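Local coordinates for protein phosphoserine aminotransferase (Bacillus alcalophilus, PDB 1W23) that catalyses the reversible, pyridoxal-phosphate-dependent transamination between phosphoserine and 3-phosphohydroxypyruvate in serine biosynthesis, working as a homodimer, at residues Val4-Ala9 with Gly320-Asn325; Pro17-Ala22 with Ile244-Asn249; Met82-Leu87 with Asp142-Ile147; Tyr96-Ser101 with Thr116-Ser121; Asn298-Leu303 with Gly332-Ile337. All coordinates share one frame; numbering follows the deposited sequence. Where two conformers were deposited one is given.

Interaction 1: Val4-Ala9 with Gly320-Asn325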
# COMPACT_ATOMS: atom_id res chain seq x y z
N VAL A 4 -22.88 17.46 5.29
CA VAL A 4 -22.33 16.09 5.30
C VAL A 4 -21.62 15.85 6.62
O VAL A 4 -20.78 16.64 7.03
CB VAL A 4 -21.37 15.90 4.12
CG1 VAL A 4 -20.70 14.54 4.22
CG2 VAL A 4 -22.16 16.04 2.83
N PHE A 5 -21.94 14.74 7.27
CA PHE A 5 -21.31 14.36 8.55
C PHE A 5 -20.66 13.00 8.34
O PHE A 5 -21.34 12.00 8.11
CB PHE A 5 -22.35 14.31 9.66
CG PHE A 5 -23.19 15.56 9.75
CD1 PHE A 5 -24.50 15.59 9.31
CD2 PHE A 5 -22.63 16.72 10.29
CE1 PHE A 5 -25.29 16.70 9.37
CE2 PHE A 5 -23.42 17.86 10.36
CZ PHE A 5 -24.72 17.83 9.90
N ASN A 6 -19.34 12.95 8.42
CA ASN A 6 -18.57 11.76 8.04
C ASN A 6 -18.24 10.87 9.24
O ASN A 6 -17.24 11.10 9.95
CB ASN A 6 -17.31 12.15 7.31
CG ASN A 6 -16.56 10.94 6.77
OD1 ASN A 6 -17.00 9.81 6.96
ND2 ASN A 6 -15.42 11.21 6.12
N PHE A 7 -19.07 9.87 9.46
CA PHE A 7 -18.90 8.85 10.49
C PHE A 7 -18.40 7.53 9.91
O PHE A 7 -18.57 6.46 10.51
CB PHE A 7 -20.22 8.64 11.24
CG PHE A 7 -20.61 9.77 12.16
CD1 PHE A 7 -21.44 10.79 11.75
CD2 PHE A 7 -20.12 9.84 13.46
CE1 PHE A 7 -21.80 11.81 12.60
CE2 PHE A 7 -20.48 10.86 14.32
CZ PHE A 7 -21.31 11.86 13.88
N ASN A 8 -17.69 7.58 8.79
CA ASN A 8 -17.14 6.36 8.20
C ASN A 8 -16.17 5.66 9.14
O ASN A 8 -15.37 6.28 9.87
CB ASN A 8 -16.40 6.72 6.88
CG ASN A 8 -17.33 6.79 5.70
OD1 ASN A 8 -18.36 6.12 5.66
ND2 ASN A 8 -16.96 7.58 4.70
N ALA A 9 -16.22 4.31 9.08
CA ALA A 9 -15.48 3.44 9.99
C ALA A 9 -14.07 3.11 9.54
O ALA A 9 -13.35 2.50 10.31
CB ALA A 9 -16.27 2.15 10.22
N GLY A 320 -27.71 13.62 5.55
CA GLY A 320 -26.29 13.88 5.24
C GLY A 320 -25.32 13.14 6.08
O GLY A 320 -24.11 13.33 5.88
N PHE A 321 -25.78 12.22 6.94
CA PHE A 321 -24.86 11.40 7.74
C PHE A 321 -24.34 10.22 6.88
O PHE A 321 -25.12 9.53 6.21
CB PHE A 321 -25.56 10.83 8.98
CG PHE A 321 -25.95 11.92 9.95
CD1 PHE A 321 -27.09 12.67 9.80
CD2 PHE A 321 -25.13 12.19 11.05
CE1 PHE A 321 -27.39 13.69 10.68
CE2 PHE A 321 -25.41 13.22 11.90
CZ PHE A 321 -26.56 13.97 11.71
N VAL A 322 -23.04 10.02 6.93
CA VAL A 322 -22.35 8.97 6.14
C VAL A 322 -21.74 7.97 7.09
O VAL A 322 -21.04 8.33 8.04
CB VAL A 322 -21.25 9.63 5.25
CG1 VAL A 322 -20.49 8.58 4.49
CG2 VAL A 322 -21.88 10.62 4.28
N GLY A 323 -21.96 6.69 6.81
CA GLY A 323 -21.26 5.63 7.49
C GLY A 323 -21.84 5.02 8.73
O GLY A 323 -21.19 4.21 9.37
N LEU A 324 -23.07 5.42 9.10
CA LEU A 324 -23.63 4.96 10.38
C LEU A 324 -24.15 3.54 10.37
O LEU A 324 -24.45 3.01 11.45
CB LEU A 324 -24.77 5.90 10.79
CG LEU A 324 -24.38 7.28 11.22
CD1 LEU A 324 -25.63 8.12 11.54
CD2 LEU A 324 -23.48 7.29 12.43
N ASN A 325 -24.30 2.87 9.23
CA ASN A 325 -24.77 1.51 9.28
C ASN A 325 -23.77 0.63 10.00
O ASN A 325 -22.57 0.69 9.72
CB ASN A 325 -24.93 0.99 7.83
CG ASN A 325 -26.09 1.59 7.05
OD1 ASN A 325 -26.67 2.62 7.37
ND2 ASN A 325 -26.52 0.95 5.99
O HOH W 1 -18.77 3.25 8.00

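Interaction 2: Pro17-Ala22 with Ile244-Asn249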
# COMPACT_ATOMS: atom_id res chain seq x y z
N PRO A 17 -6.99 20.49 7.76
CA PRO A 17 -5.70 21.15 7.44
C PRO A 17 -4.72 20.23 6.76
O PRO A 17 -3.90 20.70 5.95
CB PRO A 17 -5.18 21.64 8.79
CG PRO A 17 -6.33 21.59 9.68
CD PRO A 17 -7.38 20.69 9.17
N ALA A 18 -4.74 18.93 7.06
CA ALA A 18 -3.79 17.99 6.42
C ALA A 18 -4.11 17.86 4.92
O ALA A 18 -3.21 17.74 4.08
CB ALA A 18 -3.83 16.66 7.13
N LEU A 19 -5.41 17.83 4.61
CA LEU A 19 -5.87 17.75 3.22
C LEU A 19 -5.63 19.06 2.49
O LEU A 19 -5.25 19.03 1.30
CB LEU A 19 -7.35 17.33 3.16
CG LEU A 19 -7.62 15.85 3.45
CD1 LEU A 19 -9.11 15.67 3.73
CD2 LEU A 19 -7.19 14.99 2.29
N GLU A 20 -5.91 20.19 3.11
CA GLU A 20 -5.68 21.48 2.47
C GLU A 20 -4.21 21.68 2.17
O GLU A 20 -3.86 22.18 1.11
CB GLU A 20 -6.23 22.60 3.34
CG GLU A 20 -7.75 22.66 3.40
CD GLU A 20 -8.37 23.48 4.48
OE1 GLU A 20 -7.73 23.64 5.54
OE2 GLU A 20 -9.53 23.92 4.35
N ARG A 21 -3.34 21.29 3.09
CA ARG A 21 -1.88 21.33 2.87
C ARG A 21 -1.50 20.46 1.67
O ARG A 21 -0.77 20.89 0.79
CB ARG A 21 -1.18 20.88 4.16
CG ARG A 21 0.32 20.82 4.11
CD ARG A 21 0.87 20.39 5.46
NE ARG A 21 2.32 20.38 5.47
CZ ARG A 21 3.03 19.92 6.51
NH1 ARG A 21 2.41 19.40 7.61
NH2 ARG A 21 4.36 19.97 6.48
N ALA A 22 -2.03 19.23 1.67
CA ALA A 22 -1.70 18.34 0.55
C ALA A 22 -2.19 18.90 -0.78
O ALA A 22 -1.51 18.80 -1.82
CB ALA A 22 -2.36 16.98 0.81
N ILE A 244 2.47 7.82 3.39
CA ILE A 244 3.36 8.23 4.49
C ILE A 244 3.42 9.74 4.60
O ILE A 244 3.43 10.30 5.72
CB ILE A 244 4.75 7.57 4.32
CG1 ILE A 244 4.63 6.05 4.53
CG2 ILE A 244 5.77 8.19 5.26
CD1 ILE A 244 5.77 5.22 3.99
N TYR A 245 3.42 10.46 3.48
CA TYR A 245 3.34 11.93 3.50
C TYR A 245 2.05 12.37 4.16
O TYR A 245 2.06 13.29 5.01
CB TYR A 245 3.44 12.41 2.03
CG TYR A 245 2.93 13.80 1.84
CD1 TYR A 245 3.71 14.93 2.10
CD2 TYR A 245 1.63 14.04 1.40
CE1 TYR A 245 3.20 16.20 1.91
CE2 TYR A 245 1.13 15.29 1.24
CZ TYR A 245 1.94 16.39 1.51
OH TYR A 245 1.38 17.64 1.35
N MET A 246 0.91 11.76 3.82
CA MET A 246 -0.35 12.17 4.46
C MET A 246 -0.33 11.86 5.94
O MET A 246 -0.85 12.65 6.76
CB MET A 246 -1.54 11.50 3.77
CG MET A 246 -1.87 12.09 2.43
SD MET A 246 -2.33 13.81 2.44
CE MET A 246 -3.63 13.87 3.63
N LEU A 247 0.22 10.71 6.36
CA LEU A 247 0.41 10.37 7.74
C LEU A 247 1.22 11.48 8.45
O LEU A 247 0.83 11.94 9.53
CB LEU A 247 1.12 9.01 7.84
CG LEU A 247 1.65 8.59 9.23
CD1 LEU A 247 0.63 8.38 10.24
CD2 LEU A 247 2.55 7.36 9.03
N ARG A 248 2.33 11.91 7.85
CA ARG A 248 3.09 13.00 8.42
C ARG A 248 2.19 14.21 8.64
O ARG A 248 2.21 14.83 9.71
CB ARG A 248 4.30 13.29 7.48
CG ARG A 248 5.35 14.25 8.05
CD ARG A 248 4.96 15.74 8.14
NE ARG A 248 4.49 16.25 6.83
CZ ARG A 248 5.29 16.76 5.93
NH1 ARG A 248 6.60 16.92 6.14
NH2 ARG A 248 4.77 17.13 4.74
N ASN A 249 1.43 14.60 7.60
CA ASN A 249 0.56 15.77 7.74
C ASN A 249 -0.45 15.60 8.86
O ASN A 249 -0.72 16.58 9.62
CB ASN A 249 -0.17 16.04 6.43
CG ASN A 249 0.68 16.60 5.33
OD1 ASN A 249 1.91 16.72 5.44
ND2 ASN A 249 -0.01 17.03 4.26
O HOH W 2 -0.49 18.97 8.16
O HOH W 3 0.74 17.10 -1.57

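Interaction 3: Met82-Leu87 with Asp142-Ile147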
# COMPACT_ATOMS: atom_id res chain seq x y z
N MET A 82 2.09 -11.90 9.48
CA MET A 82 3.50 -11.60 9.64
C MET A 82 3.95 -11.79 11.07
O MET A 82 5.05 -12.27 11.32
CB MET A 82 3.75 -10.20 9.07
CG MET A 82 5.19 -9.87 8.85
SD MET A 82 5.36 -8.29 8.02
CE MET A 82 7.09 -7.94 8.12
N LEU A 83 3.11 -11.44 12.04
CA LEU A 83 3.49 -11.59 13.46
C LEU A 83 3.80 -13.04 13.81
O LEU A 83 4.93 -13.35 14.22
CB LEU A 83 2.41 -10.96 14.35
CG LEU A 83 2.41 -11.48 15.85
CD1 LEU A 83 3.61 -10.95 16.55
CD2 LEU A 83 1.11 -11.16 16.56
N PRO A 84 2.87 -14.00 13.61
CA PRO A 84 3.24 -15.40 13.94
C PRO A 84 4.33 -15.94 13.03
O PRO A 84 5.14 -16.76 13.46
CB PRO A 84 1.91 -16.14 13.82
CG PRO A 84 1.04 -15.26 12.93
CD PRO A 84 1.44 -13.89 13.33
N MET A 85 4.40 -15.50 11.77
CA MET A 85 5.52 -15.99 10.92
C MET A 85 6.88 -15.66 11.52
O MET A 85 7.83 -16.40 11.37
CB MET A 85 5.60 -15.29 9.56
CG MET A 85 4.63 -15.86 8.58
SD MET A 85 4.81 -15.01 7.01
CE MET A 85 3.56 -15.87 6.06
N ASN A 86 7.00 -14.55 12.23
CA ASN A 86 8.24 -14.14 12.82
C ASN A 86 8.43 -14.62 14.23
O ASN A 86 9.57 -14.89 14.59
CB ASN A 86 8.39 -12.60 12.76
CG ASN A 86 8.75 -12.10 11.38
OD1 ASN A 86 9.92 -11.76 11.11
ND2 ASN A 86 7.77 -12.06 10.46
N LEU A 87 7.40 -14.72 15.05
CA LEU A 87 7.56 -15.03 16.46
C LEU A 87 6.99 -16.38 16.90
O LEU A 87 7.36 -16.88 17.98
CB LEU A 87 6.88 -13.92 17.32
CG LEU A 87 7.58 -12.58 17.46
CD1 LEU A 87 6.77 -11.73 18.45
CD2 LEU A 87 9.06 -12.73 17.87
N ASP A 142 4.25 -19.42 25.92
CA ASP A 142 3.69 -18.40 25.03
C ASP A 142 4.80 -17.70 24.26
O ASP A 142 5.79 -17.21 24.82
CB ASP A 142 2.89 -17.35 25.80
CG ASP A 142 1.55 -17.83 26.31
OD1 ASP A 142 0.97 -18.81 25.77
OD2 ASP A 142 1.02 -17.17 27.25
N ALA A 143 4.62 -17.60 22.93
CA ALA A 143 5.48 -16.75 22.10
C ALA A 143 5.15 -15.27 22.32
O ALA A 143 6.01 -14.37 22.20
CB ALA A 143 5.31 -17.10 20.63
N TYR A 144 3.90 -14.97 22.63
CA TYR A 144 3.36 -13.63 22.81
C TYR A 144 1.97 -13.77 23.33
O TYR A 144 1.35 -14.84 23.25
CB TYR A 144 3.39 -12.87 21.49
CG TYR A 144 2.68 -13.49 20.32
CD1 TYR A 144 3.44 -14.18 19.35
CD2 TYR A 144 1.31 -13.43 20.15
CE1 TYR A 144 2.83 -14.77 18.27
CE2 TYR A 144 0.70 -14.03 19.08
CZ TYR A 144 1.44 -14.69 18.13
OH TYR A 144 0.86 -15.30 17.04
N LEU A 145 1.42 -12.65 23.83
CA LEU A 145 0.01 -12.49 24.16
C LEU A 145 -0.52 -11.37 23.29
O LEU A 145 0.03 -10.26 23.37
CB LEU A 145 -0.20 -12.14 25.63
CG LEU A 145 -1.67 -12.01 26.05
CD1 LEU A 145 -2.37 -13.34 25.97
CD2 LEU A 145 -1.74 -11.39 27.43
N HIS A 146 -1.52 -11.65 22.47
CA HIS A 146 -2.07 -10.68 21.50
C HIS A 146 -3.42 -10.19 21.96
O HIS A 146 -4.30 -11.00 22.30
CB HIS A 146 -2.17 -11.36 20.13
CG HIS A 146 -2.68 -10.45 19.04
ND1 HIS A 146 -4.04 -10.09 18.90
CD2 HIS A 146 -2.02 -9.86 18.02
CE1 HIS A 146 -4.13 -9.31 17.80
NE2 HIS A 146 -2.91 -9.14 17.28
N ILE A 147 -3.60 -8.86 21.93
CA ILE A 147 -4.86 -8.21 22.24
C ILE A 147 -5.24 -7.29 21.09
O ILE A 147 -4.42 -6.90 20.25
CB ILE A 147 -4.76 -7.40 23.55
CG1 ILE A 147 -3.84 -6.18 23.45
CG2 ILE A 147 -4.37 -8.31 24.72
CD1 ILE A 147 -3.86 -5.28 24.66

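Interaction 4: Tyr96-Ser101 with Thr116-Ser121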
# COMPACT_ATOMS: atom_id res chain seq x y z
N TYR A 96 -4.02 -15.56 22.47
CA TYR A 96 -4.90 -14.46 22.03
C TYR A 96 -5.97 -14.19 23.06
O TYR A 96 -6.58 -15.11 23.61
CB TYR A 96 -5.62 -14.86 20.67
CG TYR A 96 -4.60 -14.71 19.53
CD1 TYR A 96 -3.62 -15.68 19.35
CD2 TYR A 96 -4.56 -13.61 18.69
CE1 TYR A 96 -2.68 -15.58 18.35
CE2 TYR A 96 -3.59 -13.46 17.68
CZ TYR A 96 -2.66 -14.45 17.51
OH TYR A 96 -1.65 -14.34 16.58
N VAL A 97 -6.28 -12.91 23.26
CA VAL A 97 -7.43 -12.47 24.01
C VAL A 97 -8.49 -12.07 22.99
O VAL A 97 -8.27 -11.16 22.17
CB VAL A 97 -7.15 -11.32 24.98
CG1 VAL A 97 -8.40 -10.91 25.77
CG2 VAL A 97 -6.01 -11.65 25.94
N LEU A 98 -9.64 -12.74 23.01
CA LEU A 98 -10.69 -12.47 22.05
C LEU A 98 -11.70 -11.44 22.58
O LEU A 98 -12.41 -11.73 23.56
CB LEU A 98 -11.44 -13.73 21.67
CG LEU A 98 -10.58 -14.84 21.00
CD1 LEU A 98 -11.45 -16.03 20.62
CD2 LEU A 98 -9.84 -14.30 19.77
N THR A 99 -11.74 -10.25 21.96
CA THR A 99 -12.67 -9.21 22.35
C THR A 99 -13.50 -8.71 21.18
O THR A 99 -14.27 -7.75 21.32
CB THR A 99 -11.99 -8.05 23.08
OG1 THR A 99 -10.78 -7.65 22.38
CG2 THR A 99 -11.56 -8.45 24.49
N GLY A 100 -13.40 -9.33 20.00
CA GLY A 100 -14.26 -9.03 18.88
C GLY A 100 -13.87 -9.82 17.67
O GLY A 100 -13.08 -10.77 17.73
N SER A 101 -14.43 -9.45 16.53
CA SER A 101 -14.20 -10.12 15.27
C SER A 101 -12.76 -9.94 14.80
O SER A 101 -12.14 -10.87 14.27
CB SER A 101 -15.23 -9.55 14.19
OG SER A 101 -14.81 -9.96 12.90
N THR A 116 -1.86 -22.36 19.02
CA THR A 116 -2.54 -21.18 19.52
C THR A 116 -3.31 -21.54 20.81
O THR A 116 -3.51 -22.69 21.19
CB THR A 116 -3.47 -20.55 18.50
OG1 THR A 116 -4.48 -21.50 18.13
CG2 THR A 116 -2.76 -20.13 17.25
N HIS A 117 -3.76 -20.48 21.48
CA HIS A 117 -4.50 -20.60 22.72
C HIS A 117 -5.35 -19.32 22.86
O HIS A 117 -4.97 -18.29 22.35
CB HIS A 117 -3.53 -20.76 23.87
CG HIS A 117 -4.11 -20.99 25.22
ND1 HIS A 117 -4.41 -20.00 26.14
CD2 HIS A 117 -4.44 -22.19 25.79
CE1 HIS A 117 -4.91 -20.55 27.22
NE2 HIS A 117 -4.93 -21.87 27.06
N ILE A 118 -6.43 -19.48 23.61
CA ILE A 118 -7.33 -18.38 23.94
C ILE A 118 -7.16 -18.10 25.42
O ILE A 118 -7.61 -18.84 26.31
CB ILE A 118 -8.79 -18.70 23.58
CG1 ILE A 118 -8.90 -18.86 22.05
CG2 ILE A 118 -9.72 -17.57 24.03
CD1 ILE A 118 -10.23 -19.41 21.61
N ALA A 119 -6.48 -16.99 25.73
CA ALA A 119 -6.19 -16.63 27.10
C ALA A 119 -7.47 -16.21 27.84
O ALA A 119 -7.59 -16.43 29.05
CB ALA A 119 -5.20 -15.48 27.15
N ALA A 120 -8.37 -15.55 27.13
CA ALA A 120 -9.62 -15.04 27.71
C ALA A 120 -10.49 -14.62 26.51
O ALA A 120 -9.96 -14.35 25.41
CB ALA A 120 -9.40 -13.93 28.66
N SER A 121 -11.81 -14.56 26.73
CA SER A 121 -12.73 -14.30 25.67
C SER A 121 -14.07 -13.85 26.20
O SER A 121 -14.53 -14.38 27.21
CB SER A 121 -12.98 -15.58 24.86
OG SER A 121 -13.92 -15.34 23.83

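Interaction 5: Asn298-Leu303 with Gly332-Ile337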
# COMPACT_ATOMS: atom_id res chain seq x y z
N ASN A 298 -15.63 3.98 18.50
CA ASN A 298 -16.74 3.41 17.75
C ASN A 298 -17.90 3.18 18.69
O ASN A 298 -17.80 2.39 19.60
CB ASN A 298 -16.37 2.08 17.06
CG ASN A 298 -15.13 2.19 16.20
OD1 ASN A 298 -14.03 1.86 16.67
ND2 ASN A 298 -15.25 2.58 14.93
N VAL A 299 -19.01 3.91 18.47
CA VAL A 299 -20.19 3.83 19.34
C VAL A 299 -21.24 2.97 18.66
O VAL A 299 -21.80 3.36 17.62
CB VAL A 299 -20.74 5.23 19.67
CG1 VAL A 299 -21.95 5.08 20.57
CG2 VAL A 299 -19.70 6.14 20.27
N THR A 300 -21.50 1.80 19.23
CA THR A 300 -22.40 0.82 18.63
C THR A 300 -23.73 0.78 19.36
O THR A 300 -23.79 0.75 20.62
CB THR A 300 -21.73 -0.56 18.59
OG1 THR A 300 -21.29 -0.87 19.91
CG2 THR A 300 -20.56 -0.58 17.61
N PHE A 301 -24.85 0.79 18.62
CA PHE A 301 -26.15 0.83 19.28
C PHE A 301 -27.22 0.31 18.30
O PHE A 301 -27.04 0.25 17.10
CB PHE A 301 -26.52 2.20 19.79
CG PHE A 301 -26.59 3.30 18.75
CD1 PHE A 301 -27.83 3.66 18.20
CD2 PHE A 301 -25.48 3.97 18.29
CE1 PHE A 301 -27.95 4.66 17.25
CE2 PHE A 301 -25.61 5.01 17.36
CZ PHE A 301 -26.84 5.34 16.85
N ASN A 302 -28.36 -0.05 18.91
CA ASN A 302 -29.56 -0.48 18.18
C ASN A 302 -30.77 0.29 18.70
O ASN A 302 -30.79 0.70 19.87
CB ASN A 302 -29.84 -2.00 18.38
CG ASN A 302 -28.94 -2.87 17.58
OD1 ASN A 302 -29.29 -3.20 16.42
ND2 ASN A 302 -27.80 -3.28 18.13
N LEU A 303 -31.80 0.39 17.89
CA LEU A 303 -33.13 0.81 18.31
C LEU A 303 -33.89 -0.43 18.77
O LEU A 303 -33.34 -1.54 18.83
CB LEU A 303 -33.81 1.60 17.18
CG LEU A 303 -33.27 3.03 16.97
CD1 LEU A 303 -31.89 3.08 16.32
CD2 LEU A 303 -34.28 3.83 16.14
N GLY A 332 -27.35 -3.19 13.31
CA GLY A 332 -27.52 -2.01 14.09
C GLY A 332 -26.80 -0.81 13.50
O GLY A 332 -26.71 -0.65 12.27
N CYS A 333 -26.30 0.06 14.38
CA CYS A 333 -25.73 1.34 14.03
C CYS A 333 -24.32 1.45 14.61
O CYS A 333 -24.05 0.87 15.69
CB CYS A 333 -26.57 2.50 14.58
SG CYS A 333 -28.32 2.37 14.13
N ARG A 334 -23.45 2.19 13.98
CA ARG A 334 -22.10 2.41 14.48
C ARG A 334 -21.69 3.82 14.10
O ARG A 334 -21.55 4.13 12.93
CB ARG A 334 -21.10 1.41 13.90
CG ARG A 334 -19.68 1.64 14.39
CD ARG A 334 -18.73 0.52 13.99
NE ARG A 334 -18.71 0.29 12.54
CZ ARG A 334 -17.85 -0.52 11.95
NH1 ARG A 334 -16.94 -1.18 12.64
NH2 ARG A 334 -17.94 -0.68 10.61
N ALA A 335 -21.49 4.68 15.12
CA ALA A 335 -20.98 6.03 14.91
C ALA A 335 -19.46 6.00 15.18
O ALA A 335 -19.05 5.87 16.35
CB ALA A 335 -21.66 7.04 15.84
N SER A 336 -18.65 6.06 14.13
CA SER A 336 -17.20 6.08 14.28
C SER A 336 -16.77 7.53 14.45
O SER A 336 -17.10 8.39 13.65
CB SER A 336 -16.53 5.41 13.10
OG SER A 336 -16.89 4.03 13.02
N ILE A 337 -16.07 7.77 15.57
CA ILE A 337 -15.73 9.09 16.08
C ILE A 337 -14.23 9.18 16.38
O ILE A 337 -13.77 9.57 17.43
CB ILE A 337 -16.62 9.46 17.30
CG1 ILE A 337 -16.63 8.39 18.38
CG2 ILE A 337 -18.02 9.79 16.82
CD1 ILE A 337 -17.29 8.86 19.68

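Interaction 1: Val4-Ala9 with Gly320-Asn325
The ring of Phe321 takes Phe5 CD1 over the centre of one face, 3.5 Å above its plane, while Phe7 CE1 meets it at the edge and in plane, 3.7 Å from Phe321 CD2. The Phe5 and Phe321 rings are inclined at 31°, so they overlap obliquely. Phe7 runs alongside Phe321 and also alongside Leu324, whose CD2 lies 3.7 Å from Phe7 CB. Helix 343-359 packs against all three phenylalanines. The Phe5 and Phe321 rings project from one face of a two-stranded parallel sheet, strands 5-6 and 321-322, that ties the N-terminus to the segment following helix 306-318, which ends in a Schellman motif at Gly320. Phe5 N donates to Gly320 O, and Phe5 O accepts from Val322 N at 2.9 Å, nearly along the C=O axis. Phe7 N binds Val322 O with a more bent N-H...O angle of 138°. On the face bearing Asn6 and Val322, Asn6 OD1 receives Asn8 N at 3.0 Å in an Asx turn. Asn8 OD1 rests 3.5 Å from Val322 CG1, and its ND2 donates to Glu38 O of the second subunit. One water accepts from Ala9 N and donates to Gly323 O.

Interaction 2: Pro17-Ala22 with Ile244-Asn249
Asn249 OD1 is gripped by two donors of the preceding residue: Arg248 NE and Arg248 NH2 approach it side-on, each at 3.0 Å and in the guanidinium plane. Bends at chi2 and chi3 fold the Arg248 chain over to the amide of the next residue. Across to the neighbouring helix, Asn249 ND2 donates to a lone pair of Ala18 O at 3.3 Å; that oxygen also accepts from Ala22 N. Asn249 ND2 also makes a weak bond to Tyr245 OH, whose stronger partner is Glu25. An alanine at Asn249, lacking the amide, would remove the bond to Ala18 O and the acceptor for Arg248, and would probably leave the helix pair less firmly joined. In helices 16-24 and 241-256 the axes of segments 17-22 and 244-249 pass 9.4 Å apart at 129°. Alongside the amide, Ala18 CB touches Asn249 CB at 3.8 Å, and Ala22 CB sits 3.6 Å from Met246 SD. Over the Arg248-Asn249 pair, Arg21 stretches out fully and lays its guanidinium flat on that of Arg248, centres 3.9 Å apart and planes at 9°. Asn249 OD1 lies over one face of Arg21, which thus rests on the amide as well as on Arg248. Asp252 forms a salt bridge with Arg21 NH1, and Gln52 receives Arg248 NH1. Like charges meet in this stack, and Asp252 is likely to offset their repulsion.

Interaction 3: Met82-Leu87 with Asp142-Ile147
Tyr144 presents one ring face to Leu83, whose CD2 lies 4.1 Å from the ring centroid and 22° off its normal, a CH-pi contact made tip to tip. This joins helix 75-87 to strand 142-148 of the seven-stranded mixed sheet in the large domain of this fold type I aminotransferase; the helix and strand segments run almost antiparallel, at 174°, with axes 11.3 Å apart. The same methyl, Leu83 CD2, also reaches His146 CD2 at 3.7 Å, so one branch bridges two side chains on the same side of the strand. Around the ring, Leu87 CB approaches Tyr144 CD1 obliquely at 4.0 Å, and Pro84 CB lies against the phenolic oxygen. Helix 75-87 is kinked at Pro84, whose nitrogen makes no bond to the preceding turn. Leu83 CG is anti to its backbone N, which directs the branch toward the sheet. Tyr144 CG instead occupies the crowded position between backbone N and carbonyl carbon, chi1 57°. Farther out, Tyr144 OH is hydrogen-bonded to Tyr96 OH, and His146 NE2 to Tyr191 OH, while Ile170 of the adjoining strand packs on Leu83, Leu87 and Tyr144. An alanine at Tyr144 would probably loosen the seat of the helix on the sheet, since Leu83, Pro84 and Leu87 would lose their shared ring and Tyr96 its hydroxyl partner. His146 also lies near the cofactor-binding Asp172, their side chains about 4 Å apart. Where the strand turns its corner, Ala143 CB stands 3.4 Å from Leu87 O.

Interaction 4: Tyr96-Ser101 with Thr116-Ser121
Leu98 and Ile118 cross at about a right angle, CD1 to CD1 at 3.7 Å, on the sheet face they share with Tyr96 and Ser121. They belong to a beta-alpha-beta unit in which helix 101-111 links parallel strands 93-98 and 115-121, the latter outermost in the sheet of this chain. On the reverse face Val97 splits its branches: CG2, anti to the carbonyl carbon, approaches Ala119 CB at 4.1 Å, whereas CG1 leans toward Ala120. Three hydrogen bonds join the backbones. Tyr96 N donates to His117 O in the carbonyl plane, and Leu98 N likewise reaches Ala120 O at 2.9 Å. Between them Ala119 N binds Tyr96 O at 2.8 Å, from 36° out of the carbonyl plane. The partner strand turns a corner at Ala119 but keeps its bonds to strand 93-98 through it, Ala119 giving its N and Ala120 its O. The Tyr96 ring leaves the strand on the side of helix 101-111, packing against Leu107 and Ala110. At the polar margin, His117 ND1 is hydrogen-bonded to Asn95 OD1, and Ser121 OG accepts from Lys123 N. That hydroxyl, anti to its backbone N, also rests against Leu98, with Ser121 OG 3.7 Å from Leu98 CB.

Interaction 5: Asn298-Leu303 with Gly332-Ile337
Cys333 stands over the Phe301 ring, its CB 3.7 Å from the centroid and 14° off the normal, a CH-pi contact. Cys333 SG is oblique to the same ring, 4.4 Å from the Phe301 centroid, a sulfur-aromatic contact. Phe301 turns to the cysteine because its CG takes the crowded position between backbone N and carbonyl carbon, chi1 59°. The two form a hydrogen-bonded pair of the three-stranded antiparallel sheet in which 298-302 is the central strand, between 286-287 and 333-336, as do Val299 and Ala335; Val299 N meets Ala335 O almost straight, at 174°. Val299 CG2 and Ile337 CD1 cross obliquely at 3.7 Å against helix 259-279, with Ile337 also on helix 343-359. On the other face the side chains are polar. Thr300 and Arg334 lie side by side; Thr300 OG1 is bonded to Tyr154 O and Arg334 NH1 to Thr152 O. Asn298 ND2 donates to Ser336 OG at 2.9 Å, in the amide plane but bent, and also to Tyr338 OH, while its OD1 accepts from Asn150 ND2. The sheet divides its chemistry: an apolar face seated on helices, and a buried polar face whose hydrogen bonds probably help to position the cofactor-pocket residues Asn150 and Thr152.

In the fold
Interactions 1 and 5 meet, Leu324 of the first pairing with Arg334 of the second, and helix 343-359 packs against both; interaction 5 is almost wholly buried, whereas interaction 1 is partly buried and reaches the second subunit. Interactions 2, 3 and 4 are also buried, though 4 lies at the edge strand of the large sheet with Ile118 exposed. Interactions 3 and 4 share that sheet, strands 93-98 and 142-148 being neighbours, on the side of the chain's centre away from interaction 2. Interaction 3 relies on apolar and aromatic packing, while backbone pairing dominates 1, 4 and 5. Interaction 2 joins two helices through a buried amide and stacked guanidinium groups, and like interaction 1 touches the partner subunit.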